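Cryptochrome DASH, chloroplastic/mitochondrial (Arabidopsis thaliana, PDB 2VTB) repairs cyclobutane pyrimidine dimers in single-stranded DNA as an FAD- and folate-carrying photolyase, binds DNA without sequence preference and may also act as a photoreceptor. Local coordinates at residues A[446-451]-A[494-499]; A[351-356]-A[437-442]. All blocks are in the same frame, centred on the assembly; numbering follows the deposited sequence.

Contact 1: A[446-451]-A[494-499]; sequences DRYFSI and PLKHGN. With nucleotides of chain G.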
ATOM      1  N   ASP A 446     -11.022   8.653 -26.106  1.00 56.40           N
ATOM      2  CA  ASP A 446     -10.045   9.458 -26.848  1.00 55.37           C
ATOM      3  C   ASP A 446     -10.264  10.944 -26.547  1.00 53.96           C
ATOM      4  O   ASP A 446     -10.948  11.642 -27.303  1.00 53.88           O
ATOM      5  CB  ASP A 446     -10.161   9.175 -28.356  1.00 55.54           C
ATOM      6  CG  ASP A 446      -9.127   9.932 -29.190  1.00 56.47           C
ATOM      7  OD1 ASP A 446      -8.443  10.836 -28.654  1.00 57.64           O
ATOM      8  OD2 ASP A 446      -9.003   9.623 -30.396  1.00 57.35           O
ATOM      9  N   ARG A 447      -9.654  11.424 -25.463  1.00 52.06           N
ATOM     10  CA  ARG A 447      -9.910  12.774 -24.944  1.00 50.95           C
ATOM     11  C   ARG A 447      -9.109  13.873 -25.667  1.00 49.09           C
ATOM     12  O   ARG A 447      -8.313  14.590 -25.059  1.00 48.74           O
ATOM     13  CB  ARG A 447      -9.625  12.820 -23.437  1.00 50.90           C
ATOM     14  CG  ARG A 447     -10.365  11.755 -22.648  1.00 51.89           C
ATOM     15  CD  ARG A 447     -10.319  11.991 -21.143  1.00 52.45           C
ATOM     16  NE  ARG A 447     -11.146  11.011 -20.443  1.00 53.42           N
ATOM     17  CZ  ARG A 447     -12.479  11.041 -20.383  1.00 54.92           C
ATOM     18  NH1 ARG A 447     -13.172  12.013 -20.971  1.00 55.95           N
ATOM     19  NH2 ARG A 447     -13.130  10.086 -19.728  1.00 55.21           N
ATOM     20  N   TYR A 448      -9.343  14.014 -26.965  1.00 47.45           N
ATOM     21  CA  TYR A 448      -8.707  15.068 -27.750  1.00 46.04           C
ATOM     22  C   TYR A 448      -9.488  16.378 -27.629  1.00 45.27           C
ATOM     23  O   TYR A 448     -10.691  16.410 -27.883  1.00 45.33           O
ATOM     24  CB  TYR A 448      -8.612  14.659 -29.220  1.00 45.70           C
ATOM     25  CG  TYR A 448      -7.941  15.702 -30.079  1.00 45.06           C
ATOM     26  CD1 TYR A 448      -6.557  15.694 -30.263  1.00 45.32           C
ATOM     27  CD2 TYR A 448      -8.679  16.715 -30.688  1.00 44.62           C
ATOM     28  CE1 TYR A 448      -5.926  16.668 -31.038  1.00 44.62           C
ATOM     29  CE2 TYR A 448      -8.061  17.685 -31.468  1.00 44.81           C
ATOM     30  CZ  TYR A 448      -6.683  17.659 -31.640  1.00 44.98           C
ATOM     31  OH  TYR A 448      -6.067  18.621 -32.419  1.00 44.73           O
ATOM     32  N   PHE A 449      -8.789  17.451 -27.259  1.00 44.30           N
ATOM     33  CA  PHE A 449      -9.353  18.802 -27.202  1.00 43.52           C
ATOM     34  C   PHE A 449      -9.064  19.573 -28.503  1.00 43.11           C
ATOM     35  O   PHE A 449      -7.909  19.683 -28.924  1.00 43.13           O
ATOM     36  CB  PHE A 449      -8.737  19.588 -26.038  1.00 43.36           C
ATOM     37  CG  PHE A 449      -9.226  19.178 -24.685  1.00 43.00           C
ATOM     38  CD1 PHE A 449      -9.975  20.057 -23.913  1.00 43.69           C
ATOM     39  CD2 PHE A 449      -8.910  17.933 -24.160  1.00 42.81           C
ATOM     40  CE1 PHE A 449     -10.416  19.697 -22.645  1.00 43.06           C
ATOM     41  CE2 PHE A 449      -9.352  17.564 -22.897  1.00 43.11           C
ATOM     42  CZ  PHE A 449     -10.107  18.450 -22.139  1.00 43.19           C
ATOM     43  N   SER A 450     -10.103  20.117 -29.128  1.00 42.48           N
ATOM     44  CA  SER A 450      -9.925  20.998 -30.281  1.00 42.16           C
ATOM     45  C   SER A 450      -9.534  22.392 -29.822  1.00 41.91           C
ATOM     46  O   SER A 450     -10.317  23.065 -29.153  1.00 41.47           O
ATOM     47  CB  SER A 450     -11.209  21.100 -31.098  1.00 42.16           C
ATOM     48  OG  SER A 450     -11.153  22.223 -31.956  1.00 41.71           O
ATOM     49  N   ILE A 451      -8.336  22.835 -30.205  1.00 41.90           N
ATOM     50  CA  ILE A 451      -7.851  24.158 -29.812  1.00 41.86           C
ATOM     51  C   ILE A 451      -8.790  25.279 -30.290  1.00 41.87           C
ATOM     52  O   ILE A 451      -9.146  26.154 -29.504  1.00 41.57           O
ATOM     53  CB  ILE A 451      -6.373  24.393 -30.245  1.00 41.69           C
ATOM     54  CG1 ILE A 451      -5.408  23.859 -29.184  1.00 42.42           C
ATOM     55  CG2 ILE A 451      -6.069  25.879 -30.407  1.00 42.51           C
ATOM     56  CD1 ILE A 451      -5.579  22.397 -28.833  1.00 41.80           C
ATOM     57  N   PRO A 494       1.153  21.201 -36.969  1.00 45.61           N
ATOM     58  CA  PRO A 494      -0.255  21.367 -37.309  1.00 45.77           C
ATOM     59  C   PRO A 494      -1.150  20.800 -36.210  1.00 46.05           C
ATOM     60  O   PRO A 494      -0.701  19.981 -35.403  1.00 45.80           O
ATOM     61  CB  PRO A 494      -0.406  20.554 -38.602  1.00 45.81           C
ATOM     62  CG  PRO A 494       0.646  19.518 -38.522  1.00 45.73           C
ATOM     63  CD  PRO A 494       1.795  20.147 -37.781  1.00 45.62           C
ATOM     64  N   LEU A 495      -2.399  21.248 -36.177  1.00 46.60           N
ATOM     65  CA  LEU A 495      -3.410  20.666 -35.297  1.00 47.12           C
ATOM     66  C   LEU A 495      -3.938  19.360 -35.902  1.00 48.07           C
ATOM     67  O   LEU A 495      -4.238  19.296 -37.098  1.00 47.48           O
ATOM     68  CB  LEU A 495      -4.561  21.650 -35.075  1.00 46.97           C
ATOM     69  CG  LEU A 495      -4.227  22.962 -34.352  1.00 46.79           C
ATOM     70  CD1 LEU A 495      -5.444  23.883 -34.304  1.00 46.27           C
ATOM     71  CD2 LEU A 495      -3.703  22.698 -32.949  1.00 45.99           C
ATOM     72  N   LYS A 496      -4.050  18.329 -35.067  1.00 49.09           N
ATOM     73  CA  LYS A 496      -4.541  17.018 -35.501  1.00 50.40           C
ATOM     74  C   LYS A 496      -5.983  17.077 -36.008  1.00 51.26           C
ATOM     75  O   LYS A 496      -6.304  16.478 -37.038  1.00 51.28           O
ATOM     76  CB  LYS A 496      -4.429  15.999 -34.363  1.00 50.48           C
ATOM     77  CG  LYS A 496      -3.011  15.515 -34.108  1.00 51.70           C
ATOM     78  CD  LYS A 496      -2.703  14.232 -34.885  1.00 53.30           C
ATOM     79  CE  LYS A 496      -1.223  13.857 -34.841  1.00 53.34           C
ATOM     80  NZ  LYS A 496      -0.531  14.151 -36.126  1.00 54.46           N
ATOM     81  N   HIS A 497      -6.844  17.800 -35.287  1.00 52.32           N
ATOM     82  CA  HIS A 497      -8.251  17.958 -35.679  1.00 53.22           C
ATOM     83  C   HIS A 497      -8.740  19.393 -35.503  1.00 54.24           C
ATOM     84  O   HIS A 497      -8.059  20.226 -34.902  1.00 54.28           O
ATOM     85  CB  HIS A 497      -9.149  17.025 -34.865  1.00 53.06           C
ATOM     86  CG  HIS A 497      -8.684  15.604 -34.838  1.00 52.96           C
ATOM     87  ND1 HIS A 497      -8.753  14.777 -35.940  1.00 52.78           N
ATOM     88  CD2 HIS A 497      -8.148  14.861 -33.841  1.00 52.78           C
ATOM     89  CE1 HIS A 497      -8.273  13.587 -35.624  1.00 52.95           C
ATOM     90  NE2 HIS A 497      -7.901  13.611 -34.356  1.00 53.09           N
ATOM     91  N   GLY A 498      -9.934  19.663 -36.027  1.00 55.50           N
ATOM     92  CA  GLY A 498     -10.540  20.991 -35.970  1.00 56.59           C
ATOM     93  C   GLY A 498      -9.868  21.975 -36.907  1.00 57.63           C
ATOM     94  O   GLY A 498      -9.676  23.133 -36.552  1.00 57.89           O
ATOM     95  N   ASN A 499      -9.540  21.510 -38.113  1.00 58.97           N
ATOM     96  CA  ASN A 499      -8.704  22.242 -39.075  1.00 59.85           C
ATOM     97  C   ASN A 499      -7.254  22.255 -38.595  1.00 60.50           C
ATOM     98  O   ASN A 499      -6.991  22.413 -37.404  1.00 61.14           O
ATOM     99  CB  ASN A 499      -9.187  23.683 -39.310  1.00 60.11           C
ATOM    100  CG  ASN A 499     -10.595  23.758 -39.889  1.00 60.62           C
ATOM    101  OD1 ASN A 499     -10.967  24.770 -40.490  1.00 62.27           O
ATOM    102  ND2 ASN A 499     -11.381  22.699 -39.716  1.00 60.48           N
TER
ATOM    103  P    DT G   5     -13.769  19.322 -27.374  1.00 43.88           P
ATOM    104  OP1  DT G   5     -12.733  20.161 -28.019  1.00 42.98           O
ATOM    105  OP2  DT G   5     -14.945  19.974 -26.756  1.00 43.04           O
ATOM    106  O5'  DT G   5     -14.292  18.208 -28.399  1.00 42.95           O
ATOM    107  C5'  DT G   5     -13.398  17.589 -29.331  1.00 43.90           C
ATOM    108  C4'  DT G   5     -13.437  18.274 -30.685  1.00 44.44           C
ATOM    109  O4'  DT G   5     -12.467  17.639 -31.563  1.00 45.43           O
ATOM    110  C3'  DT G   5     -14.780  18.207 -31.418  1.00 44.72           C
ATOM    111  O3'  DT G   5     -15.033  19.404 -32.147  1.00 44.71           O
ATOM    112  C2'  DT G   5     -14.584  17.043 -32.371  1.00 45.29           C
ATOM    113  C1'  DT G   5     -13.119  17.209 -32.751  1.00 45.40           C
ATOM    114  N1   DT G   5     -12.545  15.928 -33.272  1.00 45.20           N
ATOM    115  C2   DT G   5     -12.466  15.724 -34.638  1.00 45.71           C
ATOM    116  O2   DT G   5     -12.817  16.542 -35.471  1.00 46.13           O
ATOM    117  N3   DT G   5     -11.940  14.514 -35.010  1.00 45.65           N
ATOM    118  C4   DT G   5     -11.504  13.503 -34.172  1.00 45.65           C
ATOM    119  O4   DT G   5     -11.047  12.454 -34.617  1.00 46.19           O
ATOM    120  C5   DT G   5     -11.616  13.775 -32.757  1.00 45.60           C
ATOM    121  C7   DT G   5     -10.912  12.895 -31.767  1.00 45.76           C
ATOM    122  C6   DT G   5     -12.140  14.951 -32.377  1.00 45.18           C
ATOM    123  P    DT G   4     -15.736  19.174 -21.872  1.00 43.74           P
ATOM    124  OP1  DT G   4     -15.588  20.598 -22.220  1.00 44.13           O
ATOM    125  OP2  DT G   4     -17.081  18.558 -21.895  1.00 44.10           O
ATOM    126  O5'  DT G   4     -14.833  18.244 -22.795  1.00 45.02           O
ATOM    127  C5'  DT G   4     -13.453  18.495 -22.991  1.00 45.40           C
ATOM    128  C4'  DT G   4     -12.914  17.550 -24.046  1.00 45.71           C
ATOM    129  O4'  DT G   4     -13.019  16.189 -23.570  1.00 46.92           O
ATOM    130  C3'  DT G   4     -13.656  17.585 -25.379  1.00 45.22           C
ATOM    131  O3'  DT G   4     -12.997  18.477 -26.263  1.00 43.22           O
ATOM    132  C2'  DT G   4     -13.572  16.157 -25.888  1.00 46.21           C
ATOM    133  C1'  DT G   4     -13.296  15.316 -24.651  1.00 48.14           C
ATOM    134  N1   DT G   4     -14.473  14.435 -24.322  1.00 49.35           N
ATOM    135  C2   DT G   4     -14.504  13.134 -24.798  1.00 50.29           C
ATOM    136  O2   DT G   4     -13.620  12.637 -25.473  1.00 50.32           O
ATOM    137  N3   DT G   4     -15.620  12.416 -24.443  1.00 50.65           N
ATOM    138  C4   DT G   4     -16.684  12.869 -23.681  1.00 49.81           C
ATOM    139  O4   DT G   4     -17.638  12.147 -23.429  1.00 50.00           O
ATOM    140  C5   DT G   4     -16.594  14.236 -23.218  1.00 49.95           C
ATOM    141  C7   DT G   4     -17.752  14.891 -22.522  1.00 49.65           C
ATOM    142  C6   DT G   4     -15.510  14.946 -23.559  1.00 49.63           C
ATOM    143  O5'  DT G   1     -15.834   5.537 -18.379  1.00 54.16           O
ATOM    144  C5'  DT G   1     -15.752   6.160 -17.100  1.00 52.80           C
ATOM    145  C4'  DT G   1     -15.677   7.677 -17.219  1.00 51.41           C
ATOM    146  O4'  DT G   1     -15.834   8.086 -18.609  1.00 52.28           O
ATOM    147  C3'  DT G   1     -16.749   8.452 -16.451  1.00 49.67           C
ATOM    148  O3'  DT G   1     -16.240   9.673 -15.963  1.00 45.08           O
ATOM    149  C2'  DT G   1     -17.794   8.728 -17.525  1.00 50.83           C
ATOM    150  C1'  DT G   1     -16.873   9.045 -18.701  1.00 51.83           C
ATOM    151  N1   DT G   1     -17.486   8.956 -20.069  1.00 52.19           N
ATOM    152  C2   DT G   1     -17.173   9.920 -21.010  1.00 52.50           C
ATOM    153  O2   DT G   1     -16.418  10.854 -20.793  1.00 52.40           O
ATOM    154  N3   DT G   1     -17.766   9.744 -22.237  1.00 52.28           N
ATOM    155  C4   DT G   1     -18.643   8.730 -22.592  1.00 52.33           C
ATOM    156  O4   DT G   1     -19.128   8.667 -23.717  1.00 52.13           O
ATOM    157  C5   DT G   1     -18.930   7.754 -21.566  1.00 52.62           C
ATOM    158  C7   DT G   1     -19.955   6.680 -21.794  1.00 52.30           C
ATOM    159  C6   DT G   1     -18.340   7.907 -20.371  1.00 52.41           C
TER
HETATM  160  O   HOH W   1      -7.059  21.167 -32.274  1.00 44.41           O
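H497 and Y448 meet as a T-shaped pair: the CD2 edge of the imidazole points at the centre of the phenol face, with the planes at 87° and the centroids 4.7 Å apart. The same histidine gives its backbone to the phenol, H497 N donating to Y448 OH over 3.1 Å at 161°, so ring and hydroxyl are held by one residue. The K496 side chain crosses that of Y448 at about a right angle, its CB 3.7 Å from Y448 CE1. The hydroxyl is gripped further by a water, 2.7 Å from Y448 OH, which also donates to H497 O and accepts from I451 N, and by D405 OD1 of helix 392-405. Replacing this tyrosine by an alanine would probably leave the histidine edge without its aromatic face, and the water and D405 without the hydroxyl that joins them.

The tyrosine ring reaches this place because CG stands anti to the backbone N (chi1 -179°), swung across to the C-terminal loop. The two loops together make part of the surface on which this class-1 photolyase holds the thymidines of chain G, consistent with its activity on dimers in single-stranded DNA. The imidazole is sandwiched: K496 CB lies over one face, toward the rim, and the base of DT5 of chain G stacks near-parallel on the opposite face, with CG of H497 3.4 Å from N3 of the thymine. S450 N donates to OP1 of the same nucleotide over 2.9 Å, while the F449 ring carries the DT4 sugar of chain G on one face. Behind these, S450 OG caps the helix beginning at I451 through K453 N, and I451 CB rests on L495 CD2 at 4.2 Å.

Contact 2: A[351-356]-A[437-442]; sequences RNVQGK and AGVGND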
ATOM      1  N   ARG A 351      -2.151   1.041 -16.488  1.00 53.64           N
ATOM      2  CA  ARG A 351      -2.437  -0.168 -17.283  1.00 55.05           C
ATOM      3  C   ARG A 351      -1.331  -0.548 -18.273  1.00 55.21           C
ATOM      4  O   ARG A 351      -1.539  -1.405 -19.133  1.00 55.12           O
ATOM      5  CB  ARG A 351      -3.808  -0.086 -17.976  1.00 55.22           C
ATOM      6  CG  ARG A 351      -3.925   0.819 -19.183  1.00 56.33           C
ATOM      7  CD  ARG A 351      -5.347   0.769 -19.742  1.00 57.13           C
ATOM      8  NE  ARG A 351      -5.668   1.954 -20.538  1.00 58.63           N
ATOM      9  CZ  ARG A 351      -5.454   2.078 -21.847  1.00 60.24           C
ATOM     10  NH1 ARG A 351      -4.920   1.090 -22.558  1.00 61.54           N
ATOM     11  NH2 ARG A 351      -5.788   3.211 -22.457  1.00 60.55           N
ATOM     12  N   ASN A 352      -0.157   0.064 -18.128  1.00 55.70           N
ATOM     13  CA  ASN A 352       1.038  -0.323 -18.883  1.00 56.27           C
ATOM     14  C   ASN A 352       0.790  -0.376 -20.403  1.00 56.70           C
ATOM     15  O   ASN A 352       1.033  -1.392 -21.058  1.00 56.41           O
ATOM     16  CB  ASN A 352       1.587  -1.657 -18.348  1.00 56.32           C
ATOM     17  CG  ASN A 352       2.967  -2.006 -18.905  1.00 56.74           C
ATOM     18  OD1 ASN A 352       3.677  -1.155 -19.444  1.00 57.54           O
ATOM     19  ND2 ASN A 352       3.351  -3.271 -18.770  1.00 56.66           N
ATOM     20  N   VAL A 353       0.304   0.735 -20.947  1.00 57.27           N
ATOM     21  CA  VAL A 353       0.034   0.849 -22.379  1.00 57.95           C
ATOM     22  C   VAL A 353       1.353   0.892 -23.156  1.00 58.58           C
ATOM     23  O   VAL A 353       2.324   1.511 -22.717  1.00 58.17           O
ATOM     24  CB  VAL A 353      -0.795   2.114 -22.705  1.00 57.93           C
ATOM     25  CG1 VAL A 353      -1.179   2.142 -24.179  1.00 58.47           C
ATOM     26  CG2 VAL A 353      -2.036   2.177 -21.831  1.00 58.01           C
ATOM     27  N   GLN A 354       1.374   0.230 -24.311  1.00 59.51           N
ATOM     28  CA  GLN A 354       2.593   0.081 -25.108  1.00 60.44           C
ATOM     29  C   GLN A 354       2.722   1.151 -26.186  1.00 60.85           C
ATOM     30  O   GLN A 354       1.745   1.815 -26.541  1.00 60.97           O
ATOM     31  CB  GLN A 354       2.616  -1.293 -25.788  1.00 60.56           C
ATOM     32  CG  GLN A 354       2.456  -2.487 -24.850  1.00 61.45           C
ATOM     33  CD  GLN A 354       3.680  -2.729 -23.986  1.00 62.74           C
ATOM     34  OE1 GLN A 354       4.068  -1.877 -23.183  1.00 63.58           O
ATOM     35  NE2 GLN A 354       4.291  -3.905 -24.136  1.00 63.27           N
ATOM     36  N   GLY A 355       3.950   1.321 -26.677  1.00 61.54           N
ATOM     37  CA  GLY A 355       4.216   1.982 -27.961  1.00 61.86           C
ATOM     38  C   GLY A 355       4.506   3.475 -27.992  1.00 62.00           C
ATOM     39  O   GLY A 355       3.765   4.267 -27.420  1.00 62.66           O
ATOM     40  N   LYS A 356       5.613   3.830 -28.651  1.00 62.07           N
ATOM     41  CA  LYS A 356       5.848   5.157 -29.277  1.00 61.92           C
ATOM     42  C   LYS A 356       6.405   6.255 -28.355  1.00 60.99           C
ATOM     43  O   LYS A 356       7.040   5.962 -27.336  1.00 61.47           O
ATOM     44  CB  LYS A 356       4.595   5.630 -30.059  1.00 62.08           C
ATOM     45  CG  LYS A 356       3.625   6.558 -29.315  1.00 62.74           C
ATOM     46  CD  LYS A 356       2.245   6.597 -29.964  1.00 63.00           C
ATOM     47  CE  LYS A 356       1.369   5.447 -29.510  1.00 64.04           C
ATOM     48  NZ  LYS A 356       0.012   5.539 -30.119  1.00 64.91           N
ATOM     49  N   ALA A 437      -3.585  11.873 -20.674  1.00 43.00           N
ATOM     50  CA  ALA A 437      -2.787  11.183 -21.699  1.00 43.54           C
ATOM     51  C   ALA A 437      -3.430   9.890 -22.192  1.00 43.90           C
ATOM     52  O   ALA A 437      -2.982   9.321 -23.180  1.00 44.12           O
ATOM     53  CB  ALA A 437      -1.379  10.894 -21.172  1.00 43.07           C
ATOM     54  N   GLY A 438      -4.461   9.422 -21.502  1.00 44.86           N
ATOM     55  CA  GLY A 438      -5.127   8.169 -21.861  1.00 45.59           C
ATOM     56  C   GLY A 438      -4.357   6.931 -21.431  1.00 46.32           C
ATOM     57  O   GLY A 438      -4.479   5.866 -22.051  1.00 46.24           O
ATOM     58  N   VAL A 439      -3.564   7.061 -20.372  1.00 46.92           N
ATOM     59  CA  VAL A 439      -2.819   5.931 -19.834  1.00 47.74           C
ATOM     60  C   VAL A 439      -3.237   5.622 -18.396  1.00 49.03           C
ATOM     61  O   VAL A 439      -2.536   4.912 -17.692  1.00 49.10           O
ATOM     62  CB  VAL A 439      -1.283   6.153 -19.927  1.00 47.62           C
ATOM     63  CG1 VAL A 439      -0.853   6.298 -21.393  1.00 46.84           C
ATOM     64  CG2 VAL A 439      -0.846   7.364 -19.108  1.00 47.08           C
ATOM     65  N   GLY A 440      -4.388   6.133 -17.963  1.00 50.70           N
ATOM     66  CA  GLY A 440      -4.957   5.741 -16.666  1.00 52.01           C
ATOM     67  C   GLY A 440      -5.621   4.383 -16.778  1.00 53.22           C
ATOM     68  O   GLY A 440      -5.672   3.809 -17.862  1.00 53.42           O
ATOM     69  N   ASN A 441      -6.135   3.860 -15.666  1.00 55.11           N
ATOM     70  CA  ASN A 441      -6.869   2.583 -15.682  1.00 56.26           C
ATOM     71  C   ASN A 441      -8.351   2.765 -15.997  1.00 57.33           C
ATOM     72  O   ASN A 441      -9.082   1.784 -16.168  1.00 57.65           O
ATOM     73  CB  ASN A 441      -6.689   1.812 -14.362  1.00 56.56           C
ATOM     74  CG  ASN A 441      -5.676   0.672 -14.475  1.00 57.12           C
ATOM     75  OD1 ASN A 441      -5.615  -0.021 -15.487  1.00 58.11           O
ATOM     76  ND2 ASN A 441      -4.894   0.467 -13.422  1.00 58.69           N
ATOM     77  N   ASP A 442      -8.793   4.020 -16.062  1.00 58.45           N
ATOM     78  CA  ASP A 442     -10.154   4.345 -16.490  1.00 59.16           C
ATOM     79  C   ASP A 442     -10.379   3.884 -17.942  1.00 59.66           C
ATOM     80  O   ASP A 442      -9.489   4.042 -18.782  1.00 59.89           O
ATOM     81  CB  ASP A 442     -10.429   5.852 -16.346  1.00 59.30           C
ATOM     82  CG  ASP A 442      -9.347   6.721 -16.988  1.00 59.82           C
ATOM     83  OD1 ASP A 442      -8.160   6.576 -16.622  1.00 59.97           O
ATOM     84  OD2 ASP A 442      -9.687   7.552 -17.856  1.00 60.83           O
TER
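G440 O receives NE of R351 in a long, weak hydrogen bond of 3.3 Å, the N-H pointing at the oxygen with a bend (134°). The oxygen lies at the edge of the guanidinium, near its plane. At the far end of the same group NH2 of R351 comes within 3.0 Å of G438 O, a close approach, oblique to the plane and too poorly angled for a hydrogen bond. The arginine thus runs along the backbone of a glycine-rich loop, where two carbonyls two residues apart present their oxygens to it. CG of R351 stands between the backbone N and the carbonyl carbon (chi1 75°), and the chain then runs extended to NE, which lays the guanidinium beside G438 and G440.

Packing fills in around this. V353 CG2 sits over one face of the guanidinium, 3.2 Å above its plane and offset toward the rim, and touches V439 CG1 at 4.3 Å. N441 slides past the arginine in the opposite direction, its OD1 lying 3.1 Å from CB of R351; its side chain, about 7 Å from a bound methenyltetrahydrofolate, also touches D193 of a folate pocket.

This is loop-to-loop packing between helices of the FAD-binding region. G438, with its positive phi, ends helix 426-437 in a Schellman motif. V439 packs on T434 of that helix and on W410 of helix 410-420, anchoring the loop that follows; across the contact this loop meets the one leading from helix 318-340 to helix 361-368.

Overall arrangement
Following the chain from the N terminus, the loop after helix 318-340 supplies 351-356, the first half of contact 2. The chain then passes through a mainly helical stretch, including helices 361-368, 375-387, 392-405, 410-420 and 426-437, before 437-442 returns to close that loop of 80 intervening residues. Only a few residues on, 446-451 opens contact 1, which 494-499 closes near the end of the modelled chain, after helices 451-458, 463-468 and 477-481. The two closures are therefore in series, neither nested nor crossed, and their centres lie 19 Å apart. The connection between helices 426-437 and 451-458 supplies one side of each: contact 2 ties it to the loop before helix 361-368, contact 1 to the C-terminal tail.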